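PDB 6ORH: glycoside hydrolase from Streptococcus pneumoniae serotype 4, which probably hydrolyses alpha-L-fucosidic linkages of host glycans and binds fucosylated glycan in its pocket. Local coordinates for residues A[33-38]-A[46-51]; A[73-78]-A[104-109]; A[202-207]-A[232-237]; A[209-214]-A[239-244]. The protein carries 2 engineered substitutions. One frame throughout, in Å; residues are numbered along the deposited sequence. Where two conformers were deposited one is given.

Contact 1 of 4, residues A[33-38]-A[46-51]; sequences TFYDQE and PERFNP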
# COMPACT_ATOMS: atom_id res chain seq x y z
N THR A 33 -7.87 30.66 12.10
CA THR A 33 -7.28 30.25 13.37
C THR A 33 -8.08 30.88 14.51
O THR A 33 -8.19 30.26 15.56
CB THR A 33 -5.81 30.70 13.47
OG1 THR A 33 -5.16 30.32 12.24
CG2 THR A 33 -5.06 30.13 14.66
N PHE A 34 -8.56 32.11 14.28
CA PHE A 34 -9.29 32.84 15.32
C PHE A 34 -10.77 32.46 15.34
O PHE A 34 -11.43 32.62 16.37
CB PHE A 34 -9.06 34.35 15.16
CG PHE A 34 -7.62 34.72 15.45
CD1 PHE A 34 -7.21 34.97 16.75
CD2 PHE A 34 -6.68 34.76 14.42
CE1 PHE A 34 -5.88 35.27 17.03
CE2 PHE A 34 -5.35 35.04 14.70
CZ PHE A 34 -4.95 35.30 16.00
N TYR A 35 -11.28 31.95 14.22
CA TYR A 35 -12.67 31.51 14.16
C TYR A 35 -12.82 30.01 14.38
O TYR A 35 -13.94 29.51 14.31
CB TYR A 35 -13.31 31.90 12.82
CG TYR A 35 -13.75 33.35 12.77
CD1 TYR A 35 -12.83 34.38 12.61
CD2 TYR A 35 -15.08 33.70 12.96
CE1 TYR A 35 -13.21 35.71 12.60
CE2 TYR A 35 -15.48 35.03 12.93
CZ TYR A 35 -14.55 36.04 12.75
OH TYR A 35 -14.94 37.35 12.75
N ASP A 36 -11.70 29.30 14.63
CA ASP A 36 -11.74 27.88 14.94
C ASP A 36 -12.51 27.13 13.84
O ASP A 36 -13.47 26.42 14.10
CB ASP A 36 -12.29 27.66 16.36
CG ASP A 36 -12.14 26.26 16.90
OD1 ASP A 36 -11.33 25.47 16.37
OD2 ASP A 36 -12.84 25.96 17.87
N GLN A 37 -12.06 27.29 12.58
CA GLN A 37 -12.73 26.74 11.42
C GLN A 37 -11.69 26.40 10.35
O GLN A 37 -10.53 26.79 10.50
CB GLN A 37 -13.74 27.74 10.84
CG GLN A 37 -13.11 29.02 10.28
CD GLN A 37 -14.11 30.10 9.96
OE1 GLN A 37 -15.29 30.08 10.36
NE2 GLN A 37 -13.65 31.13 9.27
N GLU A 38 -12.11 25.61 9.34
CA GLU A 38 -11.19 25.14 8.30
C GLU A 38 -11.34 25.98 7.04
O GLU A 38 -10.35 26.23 6.34
CB GLU A 38 -11.42 23.65 8.03
CG GLU A 38 -10.76 22.78 9.10
CD GLU A 38 -9.24 22.82 8.96
OE1 GLU A 38 -8.74 22.28 7.97
OE2 GLU A 38 -8.56 23.38 9.84
N PRO A 46 -11.69 41.50 10.49
CA PRO A 46 -10.25 41.74 10.67
C PRO A 46 -9.83 42.11 12.09
O PRO A 46 -8.68 41.89 12.46
CB PRO A 46 -9.92 42.84 9.65
CG PRO A 46 -10.98 42.66 8.56
CD PRO A 46 -12.22 42.28 9.35
N GLU A 47 -10.76 42.65 12.89
CA GLU A 47 -10.40 43.02 14.26
C GLU A 47 -10.05 41.79 15.09
O GLU A 47 -9.34 41.91 16.10
CB GLU A 47 -11.47 43.89 14.92
CG GLU A 47 -11.88 45.09 14.08
CD GLU A 47 -11.00 46.33 14.14
OE1 GLU A 47 -10.04 46.34 14.94
OE2 GLU A 47 -11.28 47.27 13.38
N ARG A 48 -10.52 40.60 14.68
CA ARG A 48 -10.25 39.37 15.43
C ARG A 48 -8.82 38.87 15.17
O ARG A 48 -8.31 38.05 15.93
CB ARG A 48 -11.28 38.29 15.09
CG ARG A 48 -12.71 38.59 15.53
CD ARG A 48 -13.08 37.98 16.86
NE ARG A 48 -13.08 36.52 16.86
CZ ARG A 48 -14.13 35.76 16.53
NH1 ARG A 48 -15.28 36.32 16.19
NH2 ARG A 48 -14.04 34.44 16.55
N PHE A 49 -8.18 39.37 14.11
CA PHE A 49 -6.83 38.92 13.76
C PHE A 49 -5.80 39.70 14.58
O PHE A 49 -5.33 40.76 14.14
CB PHE A 49 -6.58 39.04 12.24
CG PHE A 49 -5.27 38.44 11.81
CD1 PHE A 49 -5.13 37.05 11.71
CD2 PHE A 49 -4.16 39.25 11.59
CE1 PHE A 49 -3.89 36.50 11.39
CE2 PHE A 49 -2.94 38.70 11.22
CZ PHE A 49 -2.82 37.32 11.11
N ASN A 50 -5.40 39.14 15.73
CA ASN A 50 -4.43 39.79 16.61
C ASN A 50 -3.54 38.79 17.35
O ASN A 50 -3.61 38.65 18.57
CB ASN A 50 -5.04 40.86 17.53
CG ASN A 50 -3.97 41.64 18.25
OD1 ASN A 50 -2.79 41.65 17.86
ND2 ASN A 50 -4.35 42.30 19.34
N PRO A 51 -2.65 38.07 16.64
CA PRO A 51 -1.65 37.22 17.30
C PRO A 51 -0.48 38.01 17.89
O PRO A 51 0.61 38.11 17.29
CB PRO A 51 -1.14 36.37 16.13
CG PRO A 51 -1.27 37.32 14.94
CD PRO A 51 -2.57 38.06 15.17

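Contact 2 of 4, residues A[73-78]-A[104-109]; sequences LVVKHH and DLLLEV. With FUC (alpha-L-fucopyranose), chain C.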
# COMPACT_ATOMS: atom_id res chain seq x y z
N LEU A 73 4.11 29.31 2.74
CA LEU A 73 3.27 30.14 3.59
C LEU A 73 1.96 30.47 2.87
O LEU A 73 1.95 31.06 1.78
CB LEU A 73 4.02 31.46 3.85
CG LEU A 73 3.28 32.45 4.76
CD1 LEU A 73 3.09 31.85 6.16
CD2 LEU A 73 4.11 33.74 4.89
N VAL A 74 0.84 30.20 3.56
CA VAL A 74 -0.44 30.73 3.11
C VAL A 74 -0.46 32.24 3.35
O VAL A 74 -0.32 32.69 4.49
CB VAL A 74 -1.59 30.03 3.84
CG1 VAL A 74 -2.93 30.73 3.57
CG2 VAL A 74 -1.64 28.57 3.42
N VAL A 75 -0.63 33.01 2.27
CA VAL A 75 -0.76 34.46 2.44
C VAL A 75 -2.18 34.93 2.11
O VAL A 75 -2.52 36.08 2.39
CB VAL A 75 0.29 35.28 1.67
CG1 VAL A 75 1.69 34.89 2.11
CG2 VAL A 75 0.13 35.18 0.17
N LYS A 76 -2.97 34.05 1.49
CA LYS A 76 -4.39 34.30 1.32
C LYS A 76 -5.09 32.96 1.16
O LYS A 76 -4.81 32.23 0.20
CB LYS A 76 -4.69 35.14 0.07
CG LYS A 76 -6.13 35.66 0.02
CD LYS A 76 -6.53 36.14 -1.37
CE LYS A 76 -6.75 34.98 -2.33
NZ LYS A 76 -7.28 35.42 -3.64
N HIS A 77 -5.96 32.62 2.12
CA HIS A 77 -6.71 31.38 1.98
C HIS A 77 -8.02 31.66 1.24
O HIS A 77 -8.18 32.75 0.71
CB HIS A 77 -6.89 30.72 3.37
CG HIS A 77 -7.14 29.25 3.28
ND1 HIS A 77 -8.42 28.73 3.42
CD2 HIS A 77 -6.32 28.20 3.06
CE1 HIS A 77 -8.37 27.42 3.28
NE2 HIS A 77 -7.10 27.06 3.06
N HIS A 78 -8.94 30.69 1.19
CA HIS A 78 -10.15 30.87 0.39
C HIS A 78 -11.00 32.05 0.89
O HIS A 78 -11.73 32.65 0.12
CB HIS A 78 -11.03 29.61 0.48
CG HIS A 78 -10.36 28.31 0.16
ND1 HIS A 78 -9.41 28.16 -0.86
CD2 HIS A 78 -10.54 27.07 0.68
CE1 HIS A 78 -9.03 26.88 -0.91
NE2 HIS A 78 -9.71 26.19 0.02
N ASP A 104 3.22 42.75 8.37
CA ASP A 104 3.39 42.11 7.08
C ASP A 104 3.94 40.71 7.35
O ASP A 104 5.13 40.58 7.63
CB ASP A 104 4.31 42.95 6.18
CG ASP A 104 4.56 42.35 4.81
OD1 ASP A 104 4.30 41.14 4.65
OD2 ASP A 104 5.02 43.08 3.91
N LEU A 105 3.07 39.68 7.30
CA LEU A 105 3.50 38.36 7.74
C LEU A 105 4.47 37.78 6.71
O LEU A 105 5.40 37.08 7.07
CB LEU A 105 2.28 37.45 7.94
CG LEU A 105 2.62 36.05 8.45
CD1 LEU A 105 3.31 36.10 9.83
CD2 LEU A 105 1.36 35.19 8.49
N LEU A 106 4.26 38.10 5.42
CA LEU A 106 5.17 37.61 4.40
C LEU A 106 6.57 38.17 4.62
O LEU A 106 7.54 37.44 4.47
CB LEU A 106 4.60 37.88 2.99
CG LEU A 106 5.48 37.40 1.83
CD1 LEU A 106 5.74 35.90 1.90
CD2 LEU A 106 4.82 37.75 0.51
N LEU A 107 6.66 39.46 5.01
CA LEU A 107 7.96 40.03 5.31
C LEU A 107 8.58 39.36 6.54
O LEU A 107 9.77 39.02 6.51
CB LEU A 107 7.80 41.53 5.57
CG LEU A 107 9.11 42.27 5.85
CD1 LEU A 107 10.01 42.23 4.63
CD2 LEU A 107 8.82 43.72 6.22
N GLU A 108 7.82 39.20 7.63
CA GLU A 108 8.38 38.64 8.86
C GLU A 108 8.93 37.24 8.60
O GLU A 108 10.06 36.93 9.01
CB GLU A 108 7.39 38.64 10.02
CG GLU A 108 6.99 40.06 10.39
CD GLU A 108 6.26 40.16 11.71
OE1 GLU A 108 6.05 39.14 12.38
OE2 GLU A 108 5.86 41.31 12.06
N VAL A 109 8.16 36.41 7.87
CA VAL A 109 8.63 35.06 7.56
C VAL A 109 9.85 35.12 6.65
O VAL A 109 10.78 34.34 6.84
CB VAL A 109 7.49 34.19 6.98
CG1 VAL A 109 8.02 32.81 6.56
CG2 VAL A 109 6.38 34.00 8.01
C1 FUC C . -7.65 22.20 0.18
C2 FUC C . -8.08 23.46 0.91
C3 FUC C . -7.67 23.31 2.37
C4 FUC C . -6.14 23.25 2.48
C5 FUC C . -5.66 22.06 1.61
C6 FUC C . -4.14 22.01 1.50
O2 FUC C . -9.52 23.54 0.81
O3 FUC C . -8.18 24.43 3.12
O4 FUC C . -5.59 24.52 2.03
O5 FUC C . -6.22 22.09 0.24

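Contact 3 of 4, residues A[202-207]-A[232-237]; sequences FSTEGT and LGTEAE. With GAL (beta-D-galactopyranose), chain B; FUC (alpha-L-fucopyranose), chain D.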
# COMPACT_ATOMS: atom_id res chain seq x y z
N PHE A 202 2.68 24.43 -8.04
CA PHE A 202 1.63 23.45 -7.75
C PHE A 202 0.32 24.03 -8.28
O PHE A 202 -0.04 25.14 -7.93
CB PHE A 202 1.53 23.29 -6.23
CG PHE A 202 0.45 22.33 -5.79
CD1 PHE A 202 -0.88 22.74 -5.78
CD2 PHE A 202 0.75 21.05 -5.36
CE1 PHE A 202 -1.88 21.87 -5.36
CE2 PHE A 202 -0.24 20.17 -4.94
CZ PHE A 202 -1.56 20.58 -4.96
N SER A 203 -0.35 23.27 -9.15
CA SER A 203 -1.65 23.67 -9.69
C SER A 203 -2.39 22.43 -10.16
O SER A 203 -1.85 21.33 -10.17
CB SER A 203 -1.53 24.66 -10.83
OG SER A 203 -1.13 23.98 -12.02
N THR A 204 -3.64 22.63 -10.61
CA THR A 204 -4.43 21.59 -11.24
C THR A 204 -4.01 21.34 -12.69
O THR A 204 -4.47 20.36 -13.27
CB THR A 204 -5.93 21.95 -11.18
OG1 THR A 204 -6.17 23.24 -11.74
CG2 THR A 204 -6.46 21.85 -9.76
N GLU A 205 -3.15 22.20 -13.25
CA GLU A 205 -2.80 22.17 -14.67
C GLU A 205 -1.42 21.52 -14.84
O GLU A 205 -0.85 20.98 -13.88
CB GLU A 205 -2.80 23.60 -15.23
CG GLU A 205 -4.05 24.39 -14.79
CD GLU A 205 -5.34 23.75 -15.29
OE1 GLU A 205 -5.52 23.74 -16.53
OE2 GLU A 205 -6.16 23.22 -14.47
N GLY A 206 -0.90 21.54 -16.07
CA GLY A 206 0.31 20.75 -16.28
C GLY A 206 1.60 21.46 -15.90
O GLY A 206 2.49 21.66 -16.76
N THR A 207 1.70 21.80 -14.60
CA THR A 207 2.87 22.49 -14.07
C THR A 207 3.87 21.47 -13.51
O THR A 207 3.70 20.26 -13.66
CB THR A 207 2.43 23.55 -13.06
OG1 THR A 207 1.56 22.89 -12.12
CG2 THR A 207 1.69 24.69 -13.72
N LEU A 232 -5.06 16.09 -16.60
CA LEU A 232 -5.12 16.74 -15.29
C LEU A 232 -6.39 17.59 -15.22
O LEU A 232 -7.46 17.09 -15.59
CB LEU A 232 -3.84 17.55 -15.10
CG LEU A 232 -2.55 16.72 -15.08
CD1 LEU A 232 -1.34 17.64 -14.88
CD2 LEU A 232 -2.59 15.64 -13.99
N GLY A 233 -6.29 18.82 -14.71
CA GLY A 233 -7.46 19.65 -14.43
C GLY A 233 -8.13 19.28 -13.09
O GLY A 233 -7.71 18.36 -12.40
N THR A 234 -9.22 19.99 -12.72
CA THR A 234 -9.89 19.71 -11.46
C THR A 234 -10.52 18.31 -11.39
O THR A 234 -10.71 17.78 -10.29
CB THR A 234 -10.89 20.82 -11.08
OG1 THR A 234 -11.78 20.95 -12.20
CG2 THR A 234 -10.22 22.16 -10.90
N GLU A 235 -10.84 17.72 -12.55
CA GLU A 235 -11.45 16.40 -12.60
C GLU A 235 -10.43 15.33 -12.97
O GLU A 235 -10.81 14.29 -13.51
CB GLU A 235 -12.57 16.35 -13.64
CG GLU A 235 -13.60 17.44 -13.45
CD GLU A 235 -14.05 17.49 -12.02
OE1 GLU A 235 -13.96 18.57 -11.42
OE2 GLU A 235 -14.45 16.43 -11.49
N ALA A 236 -9.14 15.57 -12.68
CA ALA A 236 -8.15 14.50 -12.79
C ALA A 236 -8.55 13.35 -11.86
O ALA A 236 -9.03 13.59 -10.74
CB ALA A 236 -6.79 15.03 -12.39
N GLU A 237 -8.36 12.10 -12.32
CA GLU A 237 -8.62 10.94 -11.48
C GLU A 237 -7.65 10.93 -10.30
O GLU A 237 -6.45 11.14 -10.48
CB GLU A 237 -8.40 9.61 -12.23
CG GLU A 237 -9.64 9.00 -12.88
CD GLU A 237 -10.75 8.58 -11.92
OE1 GLU A 237 -11.65 9.43 -11.74
OE2 GLU A 237 -10.75 7.41 -11.40
C1 GAL B . -7.84 19.64 -2.87
C2 GAL B . -7.99 20.17 -4.31
C3 GAL B . -6.69 20.00 -5.10
C4 GAL B . -5.46 20.42 -4.30
C5 GAL B . -5.51 19.70 -2.94
C6 GAL B . -4.34 20.01 -2.04
O2 GAL B . -9.03 19.44 -4.97
O3 GAL B . -6.78 20.73 -6.36
O4 GAL B . -5.42 21.86 -4.08
O5 GAL B . -6.68 20.20 -2.25
O6 GAL B . -4.38 19.11 -0.90
C1 FUC D . -9.86 20.24 -5.81
C2 FUC D . -10.37 19.31 -6.93
C3 FUC D . -11.38 18.31 -6.32
C4 FUC D . -12.53 19.03 -5.65
C5 FUC D . -11.93 19.92 -4.57
C6 FUC D . -12.96 20.76 -3.82
O2 FUC D . -9.26 18.65 -7.49
O3 FUC D . -11.92 17.41 -7.30
O4 FUC D . -13.26 19.85 -6.59
O5 FUC D . -11.01 20.79 -5.21

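Contact 4 of 4, residues A[209-214]-A[239-244]; sequences IRWIGN and NYLQHG. With GAL (beta-D-galactopyranose), chain B.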
# COMPACT_ATOMS: atom_id res chain seq x y z
N ILE A 209 4.64 20.70 -10.43
CA ILE A 209 4.15 19.95 -9.27
C ILE A 209 2.66 19.66 -9.44
O ILE A 209 1.92 20.56 -9.81
CB ILE A 209 4.42 20.71 -7.96
CG1 ILE A 209 5.90 21.13 -7.85
CG2 ILE A 209 3.98 19.85 -6.75
CD1 ILE A 209 6.25 21.83 -6.55
N ARG A 210 2.23 18.42 -9.15
CA ARG A 210 0.81 18.08 -9.10
C ARG A 210 0.46 17.64 -7.67
O ARG A 210 1.33 17.30 -6.87
CB ARG A 210 0.50 16.91 -10.06
CG ARG A 210 1.08 15.56 -9.63
CD ARG A 210 0.61 14.49 -10.62
NE ARG A 210 1.02 13.16 -10.15
CZ ARG A 210 2.23 12.65 -10.33
NH1 ARG A 210 3.15 13.35 -10.99
NH2 ARG A 210 2.50 11.44 -9.83
N TRP A 211 -0.84 17.61 -7.39
CA TRP A 211 -1.31 17.00 -6.17
C TRP A 211 -1.19 15.48 -6.26
O TRP A 211 -1.40 14.93 -7.33
CB TRP A 211 -2.76 17.44 -6.00
CG TRP A 211 -3.28 17.03 -4.66
CD1 TRP A 211 -2.62 16.99 -3.47
CD2 TRP A 211 -4.62 16.57 -4.41
NE1 TRP A 211 -3.45 16.54 -2.48
CE2 TRP A 211 -4.68 16.28 -3.02
CE3 TRP A 211 -5.75 16.40 -5.20
CZ2 TRP A 211 -5.86 15.84 -2.41
CZ3 TRP A 211 -6.92 15.97 -4.59
CH2 TRP A 211 -6.96 15.67 -3.23
N ILE A 212 -0.83 14.82 -5.14
CA ILE A 212 -0.74 13.36 -5.10
C ILE A 212 -2.13 12.71 -5.07
O ILE A 212 -2.25 11.50 -5.26
CB ILE A 212 0.14 12.87 -3.94
CG1 ILE A 212 0.58 11.40 -4.10
CG2 ILE A 212 -0.58 13.06 -2.60
CD1 ILE A 212 1.56 11.18 -5.27
N GLY A 213 -3.19 13.49 -4.81
CA GLY A 213 -4.57 13.01 -4.90
C GLY A 213 -5.18 12.66 -3.55
O GLY A 213 -6.34 12.22 -3.48
N ASN A 214 -4.43 12.90 -2.47
CA ASN A 214 -4.98 12.74 -1.13
C ASN A 214 -4.24 13.68 -0.18
O ASN A 214 -3.21 14.22 -0.54
CB ASN A 214 -4.90 11.29 -0.63
CG ASN A 214 -3.47 10.82 -0.45
OD1 ASN A 214 -2.82 11.15 0.54
ND2 ASN A 214 -2.97 10.04 -1.40
N ASN A 239 -6.53 8.33 -8.75
CA ASN A 239 -5.48 7.33 -8.92
C ASN A 239 -4.45 7.78 -9.98
O ASN A 239 -3.30 7.30 -9.97
CB ASN A 239 -6.08 5.97 -9.27
CG ASN A 239 -6.83 5.33 -8.12
OD1 ASN A 239 -6.70 5.76 -6.97
ND2 ASN A 239 -7.56 4.26 -8.40
N TYR A 240 -4.85 8.63 -10.92
CA TYR A 240 -3.91 9.15 -11.92
C TYR A 240 -2.89 10.05 -11.22
O TYR A 240 -1.69 9.99 -11.44
CB TYR A 240 -4.68 9.86 -13.04
CG TYR A 240 -3.80 10.26 -14.20
CD1 TYR A 240 -3.35 9.29 -15.10
CD2 TYR A 240 -3.38 11.58 -14.37
CE1 TYR A 240 -2.58 9.67 -16.19
CE2 TYR A 240 -2.60 11.96 -15.46
CZ TYR A 240 -2.20 10.98 -16.36
OH TYR A 240 -1.39 11.35 -17.41
N LEU A 241 -3.40 10.90 -10.30
CA LEU A 241 -2.51 11.76 -9.53
C LEU A 241 -1.59 10.93 -8.64
O LEU A 241 -0.41 11.22 -8.53
CB LEU A 241 -3.37 12.68 -8.65
CG LEU A 241 -4.21 13.69 -9.44
CD1 LEU A 241 -5.06 14.49 -8.45
CD2 LEU A 241 -3.31 14.60 -10.28
N GLN A 242 -2.12 9.87 -8.04
CA GLN A 242 -1.44 9.14 -6.97
C GLN A 242 -0.34 8.23 -7.51
O GLN A 242 0.62 7.93 -6.80
CB GLN A 242 -2.52 8.37 -6.21
CG GLN A 242 -2.03 7.37 -5.17
CD GLN A 242 -3.24 6.78 -4.46
OE1 GLN A 242 -3.86 7.43 -3.62
NE2 GLN A 242 -3.59 5.54 -4.79
N HIS A 243 -0.50 7.78 -8.77
CA HIS A 243 0.44 6.83 -9.35
C HIS A 243 1.21 7.43 -10.52
O HIS A 243 2.16 6.81 -11.01
CB HIS A 243 -0.27 5.56 -9.86
CG HIS A 243 -0.92 4.80 -8.77
ND1 HIS A 243 -0.21 3.93 -7.95
CD2 HIS A 243 -2.22 4.73 -8.35
CE1 HIS A 243 -1.01 3.37 -7.05
NE2 HIS A 243 -2.25 3.87 -7.26
N GLY A 244 0.75 8.60 -11.01
CA GLY A 244 1.24 9.13 -12.27
C GLY A 244 0.93 8.21 -13.46
O GLY A 244 0.08 7.33 -13.37
C1 GAL B . -7.84 19.64 -2.87
C2 GAL B . -7.99 20.17 -4.31
C3 GAL B . -6.69 20.00 -5.10
C4 GAL B . -5.46 20.42 -4.30
C5 GAL B . -5.51 19.70 -2.94
C6 GAL B . -4.34 20.01 -2.04
O2 GAL B . -9.03 19.44 -4.97
O3 GAL B . -6.78 20.73 -6.36
O4 GAL B . -5.42 21.86 -4.08
O5 GAL B . -6.68 20.20 -2.25
O6 GAL B . -4.38 19.11 -0.90
O HOH W 1 -6.71 9.30 -3.15

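Contact 1 of 4, residues A[33-38]-A[46-51]
F34 and R48 bring the two backbones to within 6.6 Å, CA to CA, where the weakly bonded helical turn ending at Y35 runs beside the 3-10 turn 46-48 and the loop that follows it. R48 reaches back over the helical turn, its chain bent at chi2 (-96°) and again at chi3, and its guanidinium settles flat on the Y35 ring. The two planes are 25° apart, and R48 CZ stands 3.9 Å from the Y35 ring centroid, almost on the ring normal, a cation-pi stack. NH2 of the same group donates to F34 O at 3.2 Å, arriving from above the carbonyl plane, so one arginine holds both the end of the helical turn and the ring beyond it. The Y35 hydroxyl bonds outside the pair, to the backbone N of D45. F34 fills the other half of the contact. The backbone O of R48 lies over one face of its ring, near the rim and 3.4 Å from F34 CG, while F34 CE2 meets F49 CD1 at 3.6 Å, with the ring planes steeply inclined. At the tip, F34 CZ touches P51 CD at 3.7 Å. The contact ties the end of helix 31-35 to the loop leading into helix 56-65; F49 also meets the ring of F29, just after strand 23-27, and P51 rests on W98.

Contact 2 of 4, residues A[73-78]-A[104-109]
L73 points its side chain at helix 105-116, and its CD2 does most of the touching: it meets V109 CG2 tip to tip at 3.9 Å and L106 CD1 at 4.0 Å. Chi1 (-179°) sets CG anti to the backbone N, and from there CD2 meets the helix. V74 faces the other way, against Y123 of strand 119-124. At V75 the chain turns a corner; the V75 and L106 side chains cross obliquely, with V75 CG1 4.2 Å from L106 CD1, and I153 of helix 139-154 packs against both residues. K76 leaves the interface, its NZ forming a salt bridge with D128. H77 and H78 then turn their ring edges to a fucose. H77 NE2 hydrogen-bonds to fucose O4 at 3.1 Å and weakly to O3, while H78 NE2 meets fucose O2 at 2.8 Å in a nearly straight bond. S125 OG bonds to H78 ND1, a second bond that would help fix the ring's rotation. D104 caps the helix, its OD1 accepting from L107 N at 2.9 Å. The apolar face of a helix packed on a parallel strand, with sugar-binding residues just past the strand's C-terminal end, fits the family's TIM-barrel fold; H28, W39, Y123 and N171 also hold the fucose.

Contact 3 of 4, residues A[202-207]-A[232-237]
Two loops on the rim of the glycan pocket meet here, one following strand 200-202 and the other leading into helix 238-243. T204 and G233 form the join: G233 N donates to T204 O at 2.8 Å, and L232 CB lies against the same oxygen. Beside this bond T204 CG2 touches T234 CG2 at 3.9 Å; T204 CG2 also lies 3.6 Å from galactose O3. L232 CD1 reaches to 3.5 Å from E205 O and onto G206 CA, while the other methyl, CD2, packs on L241 and Y240. The first loop is folded tightly on itself. S203 OG accepts from E205 N in an ST turn, and G206 is the centre of an inverse gamma turn. E205 bends at chi2 (-61°), and T204 OG1 donates to its OE2 at 2.7 Å, on the anti lone pair. On the other side, G233 to A236 make a type I beta turn, which presents T234 O to the second fucose; this oxygen accepts from fucose O3 at 3.2 Å and weakly from O2. F202, at the end of its barrel strand, turns its ring edge to the galactose, with CE1 3.8 Å from O4, and stacks on W169. E237 meets T434 of the second subunit through a hydrogen bond.

Contact 4 of 4, residues A[209-214]-A[239-244]
R210 and L241 make the tight half of this contact. The guanidinium grips L241 O side-on, with NE at 2.9 Å in the carbonyl plane, on a lone pair, and NH2 at 3.2 Å; the oxygen lies in the guanidinium plane for both. The chain of R210 is extended from CG to NE and slides past the L241 side chain in the opposite direction, while S252 and W224 take further N-H groups of the same guanidinium. L241 packs against the backbone of the strand, its CB 3.3 Å from W211 O and its CD1 3.8 Å from W211 CE3. G213 CA packs on L241 CD1, and I212 O makes a CA-H...O contact with Q242 CA at 3.0 Å. The axes of barrel strand 209-211 and helix 239-243 run at 131° to each other, 8.5 Å apart at closest. The W211 indole is sandwiched: the backbone N atoms of G213 and N214 lie against one face, and galactose C5 is centred over the other, 3.5 Å above the plane, consistent with CH-pi stacking. Packing loosens at the Q242 amide. Its OE1 is 3.5 Å from ND2 of N214, whose amide bonds to R216 and Y218, and a water links OE1, weakly, to G213 O.

In the fold
From the N terminus, contact 1 closes a short loop between the end of helix 31-35 and the approach to helix 56-65. Contact 2 follows in series, closing the longer excursion from strand 70-74 to helix 105-116; the two touch where E38 O packs on H77 CE1. Contact 3 joins the loop after strand 200-202 to the one before helix 238-243, and contact 4 joins strand 209-211 to that helix, each closing about 25 residues. These two cross, their segments alternating along the chain, with centres about 9 Å apart. F202 packs on W211 and I209, and L232 on L241, so the two contacts pack together, and both border the galactose. Contacts 2 and 3 face the glycan from different parts of the barrel.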